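Local coordinates for protein TSC1 N-terminal domain (PDB 7A0M) that probably binds lysosomal phosphoinositides as the N-terminal part of TSC1, helping to bring the TSC complex to lysosomes and so to control mTORC1, at residues L149-M153 against A191-F195; W96-D101 against W144-L148; P260-V264 against G332-I336. One frame throughout, in Å; residues are numbered along the deposited sequence.

How the contacts relate
All three contacts belong to an elongated, strand-free array of helices, consistent with a HEAT-like helical solenoid. Contact 2 closes first along the chain, pairing helix 89-105 with helix 142-153; contact 1 follows, pairing the later part of helix 142-153 with helix 185-196. Because they share that helix, their centres lie only about 12 Å apart and they touch, R151 of contact 1 forming a salt bridge with D101 of contact 2. Contact 3 comes last, its centre about 31 Å from that of contact 1 and 40 Å from that of contact 2, across the chain's centre. Contacts 2 and 1 thus join three helices through helix 142-153, whereas contact 3 packs a loop against a helix break further along.

Contact 1: residues L149-M153 against A191-F195; sequences LVRWM and ALNAF
Two helical segments running in roughly the same direction meet here, L149-M153 and A191-F195, their axes 11.4 Å apart at closest approach and crossing at -38°; L149 and L192 have the nearest CA atoms, 7.7 Å. F195 is the central side chain. Its chi1 is m (-69°) and chi2 87°, which carries the ring across to three residues of the other helix: L149 CB lies 3.5 Å from F195 CE1, M153 CG 3.5 Å from F195 CD2, and V150 CG2 approaches the ring edge at 3.6 Å from F195 CZ. This packing, consistent with a helical solenoid, joins helices 142-153 and 185-196, with helix 199-214 touching L149, M153 and L192. M153, a selenomethionine in an m, m, t rotamer, makes an oblique Met-aromatic contact, its SE 4.9 Å from the F195 ring centroid, while its CE reaches L192 CD1 at 4.0 Å. L149 (m, t) sets CD1 3.6 Å from A191 CB and CD2 4.2 Å from CD1 of L192, whose t, p rotamer brings its end nearer.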
# COMPACT_ATOMS: atom_id res chain seq x y z
N LEU B 149 -42.47 10.47 10.86
CA LEU B 149 -41.56 11.13 9.92
C LEU B 149 -42.00 12.57 9.65
O LEU B 149 -41.19 13.50 9.73
CB LEU B 149 -41.48 10.34 8.62
CG LEU B 149 -40.57 9.12 8.64
CD1 LEU B 149 -40.75 8.30 7.38
CD2 LEU B 149 -39.13 9.56 8.80
N VAL B 150 -43.28 12.76 9.31
CA VAL B 150 -43.76 14.10 8.98
C VAL B 150 -43.51 15.07 10.14
O VAL B 150 -43.06 16.20 9.94
CB VAL B 150 -45.25 14.05 8.60
CG1 VAL B 150 -45.93 15.39 8.88
CG2 VAL B 150 -45.41 13.68 7.13
N ARG B 151 -43.77 14.63 11.36
CA ARG B 151 -43.50 15.48 12.51
C ARG B 151 -42.00 15.67 12.76
O ARG B 151 -41.58 16.71 13.28
CB ARG B 151 -44.22 14.90 13.72
CG ARG B 151 -45.69 14.80 13.39
CD ARG B 151 -46.54 15.61 14.31
NE ARG B 151 -47.95 15.39 14.03
CZ ARG B 151 -48.57 15.93 12.98
NH1 ARG B 151 -47.89 16.71 12.14
NH2 ARG B 151 -49.86 15.73 12.78
N TRP B 152 -41.19 14.67 12.42
CA TRP B 152 -39.75 14.80 12.60
C TRP B 152 -39.13 15.74 11.58
O TRP B 152 -38.06 16.30 11.85
CB TRP B 152 -39.09 13.42 12.53
CG TRP B 152 -37.67 13.43 12.94
CD1 TRP B 152 -37.18 13.30 14.21
CD2 TRP B 152 -36.53 13.56 12.09
NE1 TRP B 152 -35.81 13.35 14.20
CE2 TRP B 152 -35.38 13.51 12.91
CE3 TRP B 152 -36.36 13.72 10.71
CZ2 TRP B 152 -34.09 13.61 12.39
CZ3 TRP B 152 -35.08 13.82 10.20
CH2 TRP B 152 -33.96 13.77 11.04
N MSE B 153 -39.77 15.93 10.43
CA MSE B 153 -39.22 16.79 9.38
C MSE B 153 -39.63 18.25 9.54
O MSE B 153 -39.06 19.15 8.92
CB MSE B 153 -39.65 16.29 7.99
CG MSE B 153 -39.18 14.88 7.66
SE MSE B 153 -37.34 14.77 7.05
CE MSE B 153 -37.18 12.83 6.89
N ALA B 191 -40.59 4.09 3.89
CA ALA B 191 -41.19 5.35 4.28
C ALA B 191 -40.21 6.51 4.15
O ALA B 191 -40.60 7.63 3.80
CB ALA B 191 -41.72 5.25 5.71
N LEU B 192 -38.93 6.26 4.43
CA LEU B 192 -37.93 7.32 4.32
C LEU B 192 -37.68 7.71 2.87
O LEU B 192 -37.32 8.87 2.59
CB LEU B 192 -36.62 6.89 4.99
CG LEU B 192 -35.53 7.95 5.09
CD1 LEU B 192 -35.97 9.09 6.00
CD2 LEU B 192 -34.22 7.34 5.59
N ASN B 193 -37.86 6.78 1.94
CA ASN B 193 -37.59 7.06 0.53
C ASN B 193 -38.46 8.19 -0.00
O ASN B 193 -38.02 8.95 -0.87
CB ASN B 193 -37.79 5.79 -0.30
CG ASN B 193 -37.50 6.01 -1.78
OD1 ASN B 193 -36.34 6.07 -2.19
ND2 ASN B 193 -38.55 6.12 -2.58
N ALA B 194 -39.70 8.30 0.49
CA ALA B 194 -40.57 9.39 0.06
C ALA B 194 -39.98 10.75 0.40
O ALA B 194 -40.08 11.70 -0.39
CB ALA B 194 -41.95 9.23 0.68
N PHE B 195 -39.36 10.87 1.58
CA PHE B 195 -38.74 12.13 1.97
C PHE B 195 -37.39 12.36 1.30
O PHE B 195 -36.96 13.51 1.19
CB PHE B 195 -38.58 12.19 3.50
CG PHE B 195 -39.89 12.32 4.23
CD1 PHE B 195 -40.63 11.19 4.57
CD2 PHE B 195 -40.37 13.56 4.59
CE1 PHE B 195 -41.83 11.32 5.25
CE2 PHE B 195 -41.57 13.69 5.26
CZ PHE B 195 -42.30 12.57 5.59

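Contact 2: residues W96-D101 against W144-L148; sequences WDKLLD and WLNRL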
# COMPACT_ATOMS: atom_id res chain seq x y z
N TRP B 96 -53.05 5.45 19.70
CA TRP B 96 -51.70 5.97 19.53
C TRP B 96 -51.69 7.15 18.56
O TRP B 96 -51.05 8.17 18.82
CB TRP B 96 -50.77 4.84 19.07
CG TRP B 96 -49.32 5.20 18.99
CD1 TRP B 96 -48.35 4.91 19.92
CD2 TRP B 96 -48.64 5.84 17.90
NE1 TRP B 96 -47.13 5.37 19.49
CE2 TRP B 96 -47.28 5.94 18.26
CE3 TRP B 96 -49.06 6.36 16.67
CZ2 TRP B 96 -46.33 6.53 17.42
CZ3 TRP B 96 -48.11 6.95 15.85
CH2 TRP B 96 -46.77 7.03 16.22
N ASP B 97 -52.40 7.02 17.44
CA ASP B 97 -52.52 8.12 16.49
C ASP B 97 -53.22 9.32 17.12
O ASP B 97 -52.85 10.47 16.86
CB ASP B 97 -53.30 7.65 15.25
CG ASP B 97 -53.18 8.60 14.08
OD1 ASP B 97 -52.54 9.66 14.22
OD2 ASP B 97 -53.74 8.28 13.00
N LYS B 98 -54.22 9.06 17.96
CA LYS B 98 -54.98 10.13 18.58
C LYS B 98 -54.17 10.88 19.64
O LYS B 98 -54.36 12.09 19.83
CB LYS B 98 -56.27 9.55 19.16
CG LYS B 98 -57.26 10.53 19.73
CD LYS B 98 -58.47 9.76 20.23
CE LYS B 98 -59.58 10.67 20.69
NZ LYS B 98 -60.07 11.56 19.60
N LEU B 99 -53.28 10.18 20.35
CA LEU B 99 -52.52 10.78 21.44
C LEU B 99 -51.16 11.33 21.01
O LEU B 99 -50.50 11.98 21.83
CB LEU B 99 -52.29 9.76 22.56
CG LEU B 99 -53.53 9.11 23.19
CD1 LEU B 99 -53.14 8.33 24.43
CD2 LEU B 99 -54.58 10.15 23.51
N LEU B 100 -50.73 11.09 19.77
CA LEU B 100 -49.39 11.47 19.35
C LEU B 100 -49.14 12.96 19.52
O LEU B 100 -48.25 13.38 20.27
CB LEU B 100 -49.15 11.04 17.90
CG LEU B 100 -47.76 11.40 17.35
CD1 LEU B 100 -46.67 10.76 18.20
CD2 LEU B 100 -47.63 10.97 15.90
N ASP B 101 -49.93 13.79 18.84
CA ASP B 101 -49.74 15.24 18.87
C ASP B 101 -50.00 15.83 20.25
O ASP B 101 -49.25 16.73 20.67
CB ASP B 101 -50.64 15.91 17.83
CG ASP B 101 -50.19 15.63 16.41
OD1 ASP B 101 -48.97 15.48 16.21
OD2 ASP B 101 -51.04 15.57 15.50
N TRP B 144 -47.47 4.16 10.92
CA TRP B 144 -46.87 4.63 12.16
C TRP B 144 -45.68 5.52 11.85
O TRP B 144 -45.54 6.62 12.39
CB TRP B 144 -46.40 3.42 12.98
CG TRP B 144 -47.46 2.38 13.26
CD1 TRP B 144 -47.87 1.40 12.40
CD2 TRP B 144 -48.13 2.12 14.50
NE1 TRP B 144 -48.80 0.60 13.00
CE2 TRP B 144 -48.97 1.01 14.29
CE3 TRP B 144 -48.12 2.73 15.76
CZ2 TRP B 144 -49.80 0.50 15.29
CZ3 TRP B 144 -48.95 2.22 16.75
CH2 TRP B 144 -49.77 1.12 16.51
N LEU B 145 -44.80 5.05 10.96
CA LEU B 145 -43.58 5.76 10.61
C LEU B 145 -43.87 7.09 9.92
O LEU B 145 -43.24 8.11 10.22
CB LEU B 145 -42.72 4.87 9.72
CG LEU B 145 -42.03 3.71 10.45
CD1 LEU B 145 -41.70 2.59 9.49
CD2 LEU B 145 -40.77 4.21 11.14
N ASN B 146 -44.82 7.10 8.98
CA ASN B 146 -45.12 8.33 8.24
C ASN B 146 -45.60 9.43 9.18
O ASN B 146 -45.23 10.60 9.01
CB ASN B 146 -46.17 8.07 7.16
CG ASN B 146 -45.61 7.31 5.97
OD1 ASN B 146 -44.39 7.28 5.76
ND2 ASN B 146 -46.49 6.71 5.19
N ARG B 147 -46.43 9.08 10.16
CA ARG B 147 -46.83 10.07 11.16
C ARG B 147 -45.63 10.59 11.94
O ARG B 147 -45.51 11.80 12.17
CB ARG B 147 -47.86 9.45 12.11
CG ARG B 147 -49.29 9.54 11.59
CD ARG B 147 -49.89 10.89 11.94
NE ARG B 147 -50.59 10.86 13.22
CZ ARG B 147 -50.71 11.90 14.03
NH1 ARG B 147 -50.16 13.06 13.71
NH2 ARG B 147 -51.37 11.77 15.18
N LEU B 148 -44.73 9.70 12.34
CA LEU B 148 -43.52 10.12 13.03
C LEU B 148 -42.60 10.91 12.11
O LEU B 148 -42.00 11.90 12.53
CB LEU B 148 -42.79 8.90 13.59
CG LEU B 148 -43.51 8.08 14.67
CD1 LEU B 148 -42.63 6.94 15.12
CD2 LEU B 148 -43.86 8.97 15.86
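A single arginine, R147, reaches across to two aspartates one helical turn apart, D97 and D101, forming a salt-bridge network at the more exposed side of the interface. R147 NH1 donates to D101 OD2 at 3.2 Å with near-linear geometry. Toward D97 the approach is tighter: R147 NE to D97 OD1 measures 2.5 Å, very short, and the position of that oxygen is less certain. R147 NH2 adds weak bonds of 2.6 Å to the D97 backbone O and of 2.6 Å to D97 OD1. The carboxylates lie near the guanidinium plane, leaving one face to L100 CD2; the closest approach of the two side chains is L100 CB to R147 NH2, 3.6 Å.

Behind this charged group the contact is apolar. W144 CZ3 sits 3.7 Å from W96 CG, over one face of the W96 indole, with the ring planes inclined at 57°. L148 CD2 meets the W96 edge 3.5 Å from W96 CH2 and lies 4.1 Å from L100 CD1. The two segments are almost parallel, at 12° with axes 11.5 Å apart.

D101 also forms a salt bridge with R151, one turn beyond R147. Helix 113-125 backs the tryptophans, with F117 stacking on W96 and T121 hydrogen-bonding to W96 NE1, while helix 168-183 packs on L148 and, through F180, on W144.

Contact 3: residues P260-V264 against G332-I336; sequences PGDIV and GLYPI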
# COMPACT_ATOMS: atom_id res chain seq x y z
N PRO B 260 -22.02 -6.60 0.91
CA PRO B 260 -20.95 -6.38 -0.07
C PRO B 260 -21.01 -7.31 -1.27
O PRO B 260 -20.55 -6.92 -2.35
CB PRO B 260 -19.68 -6.62 0.76
CG PRO B 260 -20.11 -7.60 1.79
CD PRO B 260 -21.53 -7.26 2.13
N GLY B 261 -21.56 -8.51 -1.12
CA GLY B 261 -21.65 -9.45 -2.22
C GLY B 261 -22.78 -9.20 -3.19
O GLY B 261 -22.86 -9.89 -4.21
N ASP B 262 -23.66 -8.24 -2.90
CA ASP B 262 -24.82 -7.97 -3.73
C ASP B 262 -24.67 -6.70 -4.56
O ASP B 262 -25.60 -6.35 -5.30
CB ASP B 262 -26.07 -7.86 -2.85
CG ASP B 262 -26.29 -9.09 -2.00
OD1 ASP B 262 -26.26 -10.21 -2.54
OD2 ASP B 262 -26.48 -8.94 -0.77
N ILE B 263 -23.54 -6.00 -4.47
CA ILE B 263 -23.37 -4.72 -5.15
C ILE B 263 -22.66 -4.87 -6.49
O ILE B 263 -22.33 -3.86 -7.13
CB ILE B 263 -22.62 -3.72 -4.26
CG1 ILE B 263 -21.17 -4.16 -4.05
CG2 ILE B 263 -23.33 -3.57 -2.92
CD1 ILE B 263 -20.35 -3.18 -3.23
N VAL B 264 -22.40 -6.11 -6.94
CA VAL B 264 -21.74 -6.32 -8.23
C VAL B 264 -22.47 -5.62 -9.38
O VAL B 264 -21.81 -4.94 -10.18
CB VAL B 264 -21.53 -7.81 -8.48
CG1 VAL B 264 -21.05 -8.06 -9.90
CG2 VAL B 264 -20.53 -8.38 -7.48
N GLY B 332 -11.43 -1.86 -0.62
CA GLY B 332 -11.48 -2.98 0.30
C GLY B 332 -12.37 -4.11 -0.16
O GLY B 332 -12.10 -5.28 0.12
N LEU B 333 -13.45 -3.79 -0.89
CA LEU B 333 -14.42 -4.79 -1.30
C LEU B 333 -14.11 -5.39 -2.67
O LEU B 333 -14.16 -6.61 -2.84
CB LEU B 333 -15.83 -4.18 -1.29
CG LEU B 333 -16.34 -3.75 0.09
CD1 LEU B 333 -17.77 -3.24 0.01
CD2 LEU B 333 -16.23 -4.91 1.07
N TYR B 334 -13.80 -4.54 -3.66
CA TYR B 334 -13.53 -4.99 -5.02
C TYR B 334 -12.30 -4.27 -5.55
O TYR B 334 -12.39 -3.42 -6.44
CB TYR B 334 -14.74 -4.76 -5.93
CG TYR B 334 -15.93 -5.62 -5.57
CD1 TYR B 334 -16.87 -5.18 -4.64
CD2 TYR B 334 -16.11 -6.87 -6.14
CE1 TYR B 334 -17.96 -5.96 -4.31
CE2 TYR B 334 -17.20 -7.66 -5.81
CZ TYR B 334 -18.12 -7.20 -4.90
OH TYR B 334 -19.20 -7.98 -4.57
N PRO B 335 -11.11 -4.60 -5.01
CA PRO B 335 -9.90 -3.89 -5.45
C PRO B 335 -9.54 -4.12 -6.91
O PRO B 335 -9.20 -3.16 -7.62
CB PRO B 335 -8.82 -4.44 -4.51
CG PRO B 335 -9.33 -5.79 -4.12
CD PRO B 335 -10.82 -5.63 -4.01
N ILE B 336 -9.61 -5.36 -7.38
CA ILE B 336 -9.18 -5.67 -8.74
C ILE B 336 -10.08 -4.97 -9.76
O ILE B 336 -9.60 -4.43 -10.76
CB ILE B 336 -9.15 -7.19 -8.96
CG1 ILE B 336 -8.23 -7.85 -7.93
CG2 ILE B 336 -8.68 -7.52 -10.38
CD1 ILE B 336 -8.21 -9.36 -8.01
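Neither segment is a continuous helix. P260-V264 lies in the loop between helices 242-255 and 267-278 and has no regular helix or strand: psi rises from -28° at P260 to near 0° at D262 and I263, and V264 returns to helical angles (-55°/-48°). In G332-I336 one helix ends and another begins: Y334, at -135°/70°, leaves helical geometry after L333 and occupies the N-cap position of the helix that P335 starts. The CA atoms come nearest at P260 and L333, 6.8 Å apart, and V264 and Y334 follow at 8.9 Å.

The break directs the Y334 side chain at the loop, where its OH donates a hydrogen bond to the P260 backbone O at 2.8 Å. That bond ties the loop backbone at P260 to the tyrosine hydroxyl, while V264 CG2 presses close to the same Y334 OH at 3.2 Å. I263 CG1 packs 3.7 Å from Y334 CE1, and its CD1 reaches L333 CD1 at 4.1 Å. L333 CD2 also meets P260 CB at 3.9 Å. W397 touches P260, L333 and Y334, and R396 makes a cation-pi contact with the Y334 ring.

The arrangement is a one-residue break between two consecutive helices, with P335 in the first turn of helix 335-343, packed through a buried tyrosine against an interhelical loop of the Hamartin family region.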